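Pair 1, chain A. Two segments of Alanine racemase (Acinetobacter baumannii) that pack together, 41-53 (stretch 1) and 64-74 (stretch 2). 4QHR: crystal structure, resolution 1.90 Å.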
# COMPACT_ATOMS: atom_id res chain seq x y z
N GLY A 41 -6.48 9.88 -6.21
CA GLY A 41 -5.68 10.99 -6.81
C GLY A 41 -6.42 12.31 -6.80
O GLY A 41 -7.44 12.48 -7.49
N VAL A 42 -5.95 13.29 -6.01
CA VAL A 42 -6.65 14.59 -5.97
C VAL A 42 -6.68 15.31 -7.33
O VAL A 42 -7.70 15.89 -7.67
CB VAL A 42 -6.21 15.57 -4.85
CG1 VAL A 42 -6.71 15.06 -3.50
CG2 VAL A 42 -4.73 15.87 -4.85
N LYS A 43 -5.59 15.23 -8.09
CA LYS A 43 -5.47 15.88 -9.39
C LYS A 43 -6.60 15.41 -10.30
O LYS A 43 -7.18 16.21 -11.05
CB LYS A 43 -4.11 15.55 -10.09
N ASP A 44 -6.92 14.13 -10.18
CA ASP A 44 -7.91 13.46 -11.01
C ASP A 44 -9.33 13.55 -10.51
O ASP A 44 -10.20 13.20 -11.30
CB ASP A 44 -7.51 11.96 -11.22
CG ASP A 44 -6.35 11.77 -12.21
OD1 ASP A 44 -6.17 12.61 -13.13
OD2 ASP A 44 -5.61 10.77 -12.11
N CYS A 45 -9.59 13.97 -9.25
CA CYS A 45 -10.90 13.89 -8.58
C CYS A 45 -11.58 15.23 -8.23
O CYS A 45 -12.83 15.34 -8.20
CB CYS A 45 -10.81 13.13 -7.27
SG CYS A 45 -10.49 11.37 -7.45
N LEU A 46 -10.76 16.24 -7.96
CA LEU A 46 -11.29 17.53 -7.51
C LEU A 46 -12.19 18.14 -8.59
O LEU A 46 -13.29 18.63 -8.28
CB LEU A 46 -10.19 18.50 -7.13
CG LEU A 46 -9.28 18.12 -5.97
CD1 LEU A 46 -8.17 19.16 -5.76
CD2 LEU A 46 -10.08 17.94 -4.69
N ALA A 47 -11.76 18.12 -9.86
CA ALA A 47 -12.57 18.70 -10.95
C ALA A 47 -13.89 17.98 -11.02
O ALA A 47 -14.94 18.61 -11.08
CB ALA A 47 -11.85 18.63 -12.29
N ALA A 48 -13.86 16.65 -10.99
CA ALA A 48 -15.12 15.86 -11.02
C ALA A 48 -16.03 16.16 -9.84
O ALA A 48 -17.25 15.97 -9.93
CB ALA A 48 -14.84 14.39 -11.05
N LEU A 49 -15.43 16.55 -8.73
CA LEU A 49 -16.19 16.85 -7.50
C LEU A 49 -16.35 18.40 -7.26
O LEU A 49 -16.70 18.83 -6.16
CB LEU A 49 -15.49 16.20 -6.29
CG LEU A 49 -15.37 14.67 -6.32
CD1 LEU A 49 -14.46 14.20 -5.19
CD2 LEU A 49 -16.76 14.04 -6.18
N ASN A 50 -16.14 19.20 -8.30
CA ASN A 50 -16.18 20.65 -8.14
C ASN A 50 -17.49 21.26 -7.68
O ASN A 50 -17.51 22.38 -7.17
CB ASN A 50 -15.63 21.37 -9.38
CG ASN A 50 -16.52 21.27 -10.56
OD1 ASN A 50 -17.72 21.09 -10.45
ND2 ASN A 50 -15.92 21.36 -11.73
N ALA A 51 -18.59 20.55 -7.85
CA ALA A 51 -19.86 21.00 -7.32
C ALA A 51 -19.97 20.89 -5.80
O ALA A 51 -20.96 21.33 -5.25
CB ALA A 51 -20.99 20.25 -7.93
N SER A 52 -19.00 20.27 -5.15
CA SER A 52 -18.95 20.24 -3.72
C SER A 52 -18.92 21.68 -3.15
O SER A 52 -18.29 22.57 -3.72
CB SER A 52 -17.67 19.49 -3.28
OG SER A 52 -17.56 18.20 -3.86
N ASP A 53 -19.59 21.87 -2.03
CA ASP A 53 -19.58 23.10 -1.29
C ASP A 53 -18.26 23.31 -0.55
O ASP A 53 -17.80 24.47 -0.33
CB ASP A 53 -20.69 23.07 -0.26
CG ASP A 53 -22.03 23.01 -0.89
OD1 ASP A 53 -22.45 24.04 -1.36
OD2 ASP A 53 -22.70 21.96 -0.85
N LEU A 64 -3.17 22.43 1.25
CA LEU A 64 -2.24 23.21 0.38
C LEU A 64 -2.13 22.58 -1.03
O LEU A 64 -1.96 23.26 -2.04
CB LEU A 64 -0.86 23.28 1.05
CG LEU A 64 -0.77 24.21 2.30
CD1 LEU A 64 0.59 24.08 2.95
CD2 LEU A 64 -1.06 25.68 1.95
N GLU A 65 -2.20 21.26 -1.10
CA GLU A 65 -2.19 20.58 -2.41
C GLU A 65 -3.42 20.99 -3.25
O GLU A 65 -3.36 21.20 -4.46
CB GLU A 65 -2.15 19.07 -2.19
CG GLU A 65 -1.84 18.30 -3.44
CD GLU A 65 -1.73 16.79 -3.22
OE1 GLU A 65 -2.15 16.28 -2.15
OE2 GLU A 65 -1.19 16.16 -4.18
N ILE A 66 -4.58 21.04 -2.61
CA ILE A 66 -5.80 21.45 -3.29
C ILE A 66 -5.63 22.87 -3.88
O ILE A 66 -6.02 23.15 -5.03
CB ILE A 66 -6.99 21.43 -2.34
CG1 ILE A 66 -7.32 19.96 -2.00
CG2 ILE A 66 -8.19 22.14 -2.95
CD1 ILE A 66 -8.39 19.78 -0.95
N ARG A 67 -5.04 23.73 -3.08
CA ARG A 67 -4.92 25.16 -3.46
C ARG A 67 -3.92 25.30 -4.58
O ARG A 67 -4.18 26.01 -5.52
CB ARG A 67 -4.51 26.00 -2.28
CG ARG A 67 -5.60 26.23 -1.27
CD ARG A 67 -6.47 27.40 -1.67
NE ARG A 67 -7.52 27.60 -0.66
CZ ARG A 67 -8.73 27.04 -0.70
NH1 ARG A 67 -9.13 26.27 -1.71
NH2 ARG A 67 -9.59 27.23 0.28
N GLU A 68 -2.80 24.61 -4.45
CA GLU A 68 -1.75 24.54 -5.49
C GLU A 68 -2.30 24.06 -6.81
O GLU A 68 -1.82 24.50 -7.88
CB GLU A 68 -0.63 23.64 -5.03
CG GLU A 68 0.50 23.41 -5.99
CD GLU A 68 1.59 22.61 -5.30
OE1 GLU A 68 1.29 21.47 -4.83
OE2 GLU A 68 2.73 23.13 -5.18
N LEU A 69 -3.32 23.19 -6.76
CA LEU A 69 -3.95 22.70 -7.99
C LEU A 69 -4.95 23.66 -8.60
O LEU A 69 -5.56 23.35 -9.65
CB LEU A 69 -4.58 21.29 -7.76
CG LEU A 69 -3.59 20.15 -7.54
CD1 LEU A 69 -4.27 18.87 -7.03
CD2 LEU A 69 -2.90 19.83 -8.86
N GLY A 70 -5.13 24.83 -7.97
CA GLY A 70 -6.02 25.87 -8.48
C GLY A 70 -7.41 25.94 -7.94
O GLY A 70 -8.19 26.78 -8.35
N PHE A 71 -7.74 25.05 -6.98
CA PHE A 71 -9.11 24.98 -6.51
C PHE A 71 -9.29 25.96 -5.39
O PHE A 71 -8.39 26.06 -4.48
CB PHE A 71 -9.43 23.52 -6.10
CG PHE A 71 -9.48 22.61 -7.27
CD1 PHE A 71 -8.36 22.06 -7.77
CD2 PHE A 71 -10.67 22.37 -7.92
CE1 PHE A 71 -8.41 21.27 -8.92
CE2 PHE A 71 -10.73 21.56 -9.04
CZ PHE A 71 -9.61 21.01 -9.53
N GLU A 72 -10.41 26.69 -5.45
CA GLU A 72 -10.73 27.79 -4.54
C GLU A 72 -11.85 27.45 -3.57
O GLU A 72 -12.18 28.26 -2.73
CB GLU A 72 -11.02 29.08 -5.32
CG GLU A 72 -9.80 29.49 -6.17
CD GLU A 72 -10.04 30.76 -7.00
OE1 GLU A 72 -11.14 30.96 -7.59
OE2 GLU A 72 -9.11 31.59 -7.06
N GLN A 73 -12.39 26.23 -3.61
CA GLN A 73 -13.43 25.84 -2.67
C GLN A 73 -13.02 25.96 -1.19
O GLN A 73 -11.86 25.79 -0.83
CB GLN A 73 -13.89 24.38 -2.91
CG GLN A 73 -14.73 24.16 -4.17
CD GLN A 73 -13.92 24.00 -5.43
OE1 GLN A 73 -12.70 24.25 -5.49
NE2 GLN A 73 -14.59 23.62 -6.49
N PRO A 74 -13.99 26.24 -0.33
CA PRO A 74 -13.74 26.09 1.09
C PRO A 74 -13.14 24.69 1.39
O PRO A 74 -13.51 23.72 0.74
CB PRO A 74 -15.12 26.22 1.71
CG PRO A 74 -15.90 27.12 0.76
CD PRO A 74 -15.36 26.73 -0.60

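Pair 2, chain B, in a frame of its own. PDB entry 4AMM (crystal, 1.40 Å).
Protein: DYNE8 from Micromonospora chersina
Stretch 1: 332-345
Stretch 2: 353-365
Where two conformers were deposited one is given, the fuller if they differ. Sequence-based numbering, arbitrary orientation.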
# COMPACT_ATOMS: atom_id res chain seq x y z
N ARG B 332 1.21 -12.31 -7.48
CA ARG B 332 2.27 -11.79 -8.37
C ARG B 332 2.52 -10.36 -8.13
O ARG B 332 2.34 -9.47 -9.03
CB ARG B 332 1.81 -12.05 -9.84
CG ARG B 332 1.64 -13.59 -10.07
CD ARG B 332 1.45 -13.88 -11.59
NE ARG B 332 1.50 -15.34 -11.77
CZ ARG B 332 2.61 -16.07 -11.63
NH1 ARG B 332 3.78 -15.51 -11.49
NH2 ARG B 332 2.54 -17.39 -11.69
N PHE B 333 2.95 -10.00 -6.91
CA PHE B 333 3.14 -8.58 -6.61
C PHE B 333 4.39 -8.07 -7.28
O PHE B 333 4.28 -6.93 -7.80
CB PHE B 333 3.36 -8.47 -5.08
CG PHE B 333 3.66 -7.05 -4.66
CD1 PHE B 333 2.65 -6.08 -4.60
CD2 PHE B 333 4.94 -6.68 -4.28
CE1 PHE B 333 2.95 -4.75 -4.15
CE2 PHE B 333 5.25 -5.35 -3.88
CZ PHE B 333 4.25 -4.40 -3.81
N ARG B 334 5.47 -8.78 -7.38
CA ARG B 334 6.65 -8.26 -8.06
C ARG B 334 6.30 -7.91 -9.49
O ARG B 334 6.66 -6.77 -9.99
CB ARG B 334 7.73 -9.35 -8.05
CG ARG B 334 9.01 -8.95 -8.85
CD ARG B 334 10.00 -10.14 -8.84
NE ARG B 334 9.42 -11.29 -9.44
CZ ARG B 334 9.32 -11.55 -10.74
NH1 ARG B 334 9.93 -10.71 -11.63
NH2 ARG B 334 8.74 -12.64 -11.22
N GLU B 335 5.56 -8.77 -10.19
CA GLU B 335 5.27 -8.51 -11.61
C GLU B 335 4.29 -7.38 -11.71
O GLU B 335 4.47 -6.43 -12.60
CB GLU B 335 4.72 -9.75 -12.32
CG GLU B 335 5.80 -10.79 -12.55
CD GLU B 335 5.19 -12.21 -12.74
OE1 GLU B 335 4.57 -12.80 -11.81
OE2 GLU B 335 5.42 -12.76 -13.83
N ALA B 336 3.24 -7.29 -10.94
CA ALA B 336 2.26 -6.25 -11.03
C ALA B 336 2.92 -4.90 -10.71
O ALA B 336 2.64 -3.90 -11.37
CB ALA B 336 1.03 -6.52 -10.10
N LEU B 337 3.79 -4.83 -9.71
CA LEU B 337 4.42 -3.60 -9.33
C LEU B 337 5.32 -3.13 -10.45
O LEU B 337 5.36 -1.91 -10.72
CB LEU B 337 5.21 -3.78 -8.00
CG LEU B 337 5.92 -2.56 -7.48
CD1 LEU B 337 4.97 -1.49 -7.05
CD2 LEU B 337 6.91 -2.99 -6.31
N GLY B 338 5.98 -4.03 -11.11
CA GLY B 338 6.87 -3.68 -12.23
C GLY B 338 6.03 -3.11 -13.36
O GLY B 338 6.57 -2.23 -14.11
N LEU B 339 4.78 -3.50 -13.53
CA LEU B 339 3.95 -2.96 -14.63
C LEU B 339 3.55 -1.56 -14.32
O LEU B 339 3.36 -0.74 -15.26
CB LEU B 339 2.66 -3.79 -14.78
CG LEU B 339 2.83 -5.12 -15.46
CD1 LEU B 339 1.44 -5.76 -15.38
CD2 LEU B 339 3.23 -4.97 -16.94
N LEU B 340 3.30 -1.22 -13.07
CA LEU B 340 2.75 0.07 -12.71
C LEU B 340 3.88 1.08 -12.78
O LEU B 340 4.76 1.08 -11.97
CB LEU B 340 2.05 -0.08 -11.31
CG LEU B 340 1.28 1.05 -10.67
CD1 LEU B 340 0.19 1.68 -11.58
CD2 LEU B 340 0.71 0.56 -9.31
N ASP B 341 3.90 1.91 -13.81
CA ASP B 341 4.98 2.88 -14.05
C ASP B 341 4.61 4.17 -13.32
O ASP B 341 3.68 4.87 -13.73
CB ASP B 341 5.12 3.07 -15.55
CG ASP B 341 6.02 4.32 -15.93
OD1 ASP B 341 6.87 4.78 -15.11
OD2 ASP B 341 5.83 4.84 -17.07
N ALA B 342 5.24 4.40 -12.17
CA ALA B 342 4.81 5.49 -11.35
C ALA B 342 6.00 5.97 -10.57
O ALA B 342 6.76 5.16 -10.01
CB ALA B 342 3.70 5.05 -10.35
N ASP B 343 6.20 7.25 -10.50
CA ASP B 343 7.22 7.82 -9.70
C ASP B 343 6.97 7.75 -8.21
O ASP B 343 7.91 7.72 -7.40
CB ASP B 343 7.34 9.29 -10.05
CG ASP B 343 7.52 9.51 -11.55
OD1 ASP B 343 8.57 9.03 -12.04
OD2 ASP B 343 6.64 10.08 -12.24
N LEU B 344 5.70 7.70 -7.85
CA LEU B 344 5.36 7.62 -6.47
C LEU B 344 4.12 6.70 -6.33
O LEU B 344 3.21 6.70 -7.16
CB LEU B 344 5.17 9.08 -6.01
CG LEU B 344 4.82 9.36 -4.58
CD1 LEU B 344 5.26 10.76 -4.34
CD2 LEU B 344 3.30 9.20 -4.44
N LEU B 345 4.09 5.89 -5.26
CA LEU B 345 2.95 5.01 -5.01
C LEU B 345 2.31 5.45 -3.72
O LEU B 345 3.02 5.75 -2.74
CB LEU B 345 3.48 3.57 -4.87
CG LEU B 345 4.10 3.05 -6.13
CD1 LEU B 345 5.01 1.91 -5.91
CD2 LEU B 345 3.01 2.70 -7.13
N MET B 353 1.63 -2.10 4.94
CA MET B 353 2.18 -3.39 4.42
C MET B 353 2.79 -3.22 3.08
O MET B 353 3.91 -3.66 2.83
CB MET B 353 1.04 -4.44 4.31
CG MET B 353 1.36 -5.66 3.43
SD MET B 353 -0.13 -6.73 3.19
CE MET B 353 0.77 -8.04 2.42
N LEU B 354 2.03 -2.60 2.15
CA LEU B 354 2.49 -2.55 0.81
C LEU B 354 3.50 -1.49 0.49
O LEU B 354 4.28 -1.61 -0.46
CB LEU B 354 1.36 -2.43 -0.29
CG LEU B 354 0.40 -3.54 -0.30
CD1 LEU B 354 -0.51 -3.35 -1.57
CD2 LEU B 354 1.18 -4.87 -0.52
N SER B 355 3.45 -0.41 1.25
CA SER B 355 4.48 0.59 1.05
C SER B 355 5.84 0.00 1.51
O SER B 355 6.79 0.23 0.86
CB SER B 355 4.20 1.93 1.74
OG SER B 355 3.79 1.71 3.07
N ALA B 356 5.81 -0.78 2.59
CA ALA B 356 7.05 -1.49 3.00
C ALA B 356 7.51 -2.46 1.87
O ALA B 356 8.68 -2.49 1.52
CB ALA B 356 6.77 -2.27 4.25
N LEU B 357 6.55 -3.26 1.31
CA LEU B 357 6.97 -4.17 0.19
C LEU B 357 7.50 -3.40 -1.03
O LEU B 357 8.43 -3.77 -1.69
CB LEU B 357 5.85 -5.09 -0.29
CG LEU B 357 5.33 -6.05 0.70
CD1 LEU B 357 4.18 -6.91 0.19
CD2 LEU B 357 6.36 -6.97 1.31
N ALA B 358 6.86 -2.25 -1.37
CA ALA B 358 7.31 -1.44 -2.49
C ALA B 358 8.67 -0.80 -2.27
O ALA B 358 9.47 -0.74 -3.13
CB ALA B 358 6.25 -0.37 -2.82
N GLU B 359 8.87 -0.32 -1.04
CA GLU B 359 10.18 0.20 -0.68
C GLU B 359 11.26 -0.91 -0.80
O GLU B 359 12.38 -0.65 -1.28
CB GLU B 359 10.18 0.79 0.71
CG GLU B 359 9.47 2.15 0.81
CD GLU B 359 9.65 2.81 2.25
OE1 GLU B 359 9.64 2.09 3.31
OE2 GLU B 359 9.79 4.06 2.28
N ALA B 360 10.87 -2.13 -0.36
CA ALA B 360 11.86 -3.25 -0.50
C ALA B 360 12.19 -3.51 -1.95
O ALA B 360 13.20 -4.15 -2.28
CB ALA B 360 11.36 -4.52 0.25
N ALA B 361 11.34 -3.10 -2.91
CA ALA B 361 11.64 -3.23 -4.35
C ALA B 361 12.29 -2.01 -4.97
O ALA B 361 12.49 -1.85 -6.20
CB ALA B 361 10.35 -3.57 -5.12
N GLY B 362 12.67 -1.08 -4.10
CA GLY B 362 13.34 0.12 -4.55
C GLY B 362 12.40 1.19 -5.08
O GLY B 362 12.86 2.14 -5.69
N ARG B 363 11.11 1.05 -4.80
CA ARG B 363 10.14 2.08 -5.26
C ARG B 363 9.89 3.09 -4.12
O ARG B 363 10.21 2.86 -2.93
CB ARG B 363 8.85 1.38 -5.71
CG ARG B 363 8.97 0.37 -6.84
CD ARG B 363 9.47 1.04 -8.16
NE ARG B 363 8.32 1.81 -8.67
CZ ARG B 363 7.29 1.35 -9.42
NH1 ARG B 363 7.22 0.06 -9.78
NH2 ARG B 363 6.30 2.22 -9.74
N THR B 364 9.34 4.24 -4.48
CA THR B 364 8.97 5.26 -3.49
C THR B 364 7.49 5.16 -3.16
O THR B 364 6.69 5.20 -4.10
CB THR B 364 9.21 6.66 -4.08
OG1 THR B 364 10.62 6.84 -4.39
CG2 THR B 364 8.77 7.83 -3.15
N ALA B 365 7.14 4.94 -1.88
CA ALA B 365 5.77 4.66 -1.53
C ALA B 365 5.47 5.22 -0.16
O ALA B 365 6.34 5.15 0.79
CB ALA B 365 5.53 3.13 -1.55
O HOH W 1 8.80 4.53 -7.54

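Pair 1 and pair 2 share a backbone arrangement. Over 14 central residues the two superpose with an RMSD of 0.8 Å. In both, a first stretch that is helical in conformation, weakly bonded in pair 1, packs against a helix followed closely by a glycine, and the chain after that glycine runs on beside the later part of the first stretch. The buried surface is similar, 511 Å² in pair 1 and 574 Å² in pair 2.

The glycines match: Gly A70 and Gly B362. Both have positive phi. At these angles a CB would jam against the carbonyl O of the preceding residue, so the backbone itself calls for glycine. The amide after the glycine bonds back into the helix in both pairs. Phe A71 N donates to Ile A66 O at 3.2 Å, and Arg B363 N donates to Ala B358 O at 2.9 Å.

Leu A46 and Leu B337 also match, and both point toward the other stretch. Their partners differ. Leu A46 CD1 lies 3.9 Å from Ile A66 CG1 and 4.1 Å from Leu A69 CD1. In pair 2 the matched partners are both alanines. Leu B337 CD2 is 3.7 Å from Ala B361 CB and 4.4 Å from Ala B358 CB.

Val A42 matches Phe B333. Val A42 CG2 reaches Leu A69 CD1 at 3.7 Å and Glu A65 CD at 3.5 Å. The aromatic ring of Phe B333 is larger and meets the leucine that matches Glu A65: Phe B333 CE2 is 3.6 Å from Leu B357 CB. Leu B357 CD1 lies over one face of this ring.

The sharpest contrast is Phe A71 against Arg B363. Both side chains point toward the first stretch. Phe A71 packs by apolar contact. Leu A46 CB sits over one face of the Phe A71 ring, 3.6 Å from the ring centroid, in a CH-pi contact. Arg B363 instead bonds to backbone carbonyls. Arg B363 NH1 donates to Leu B337 O at 2.9 Å. Arg B363 NH2 donates to Leu B340 O at 2.9 Å and to Ala B342 O at 3.0 Å. Leu B337 CD1 and Leu B345 CD1 also lie over one face of the Arg B363 guanidinium.

Toward the ends of the stretches the pairs join differently. In pair 1, Gln A73 NE2 donates to Asn A50 O at 3.2 Å. In pair 2, Leu B345 and Ala B365 form a parallel beta bridge, and Leu B345 N donates to Thr B364 O at 2.9 Å. A water accepts from Arg B363 NE and Thr B364 N and donates to Ala B342 O, linking the stretches.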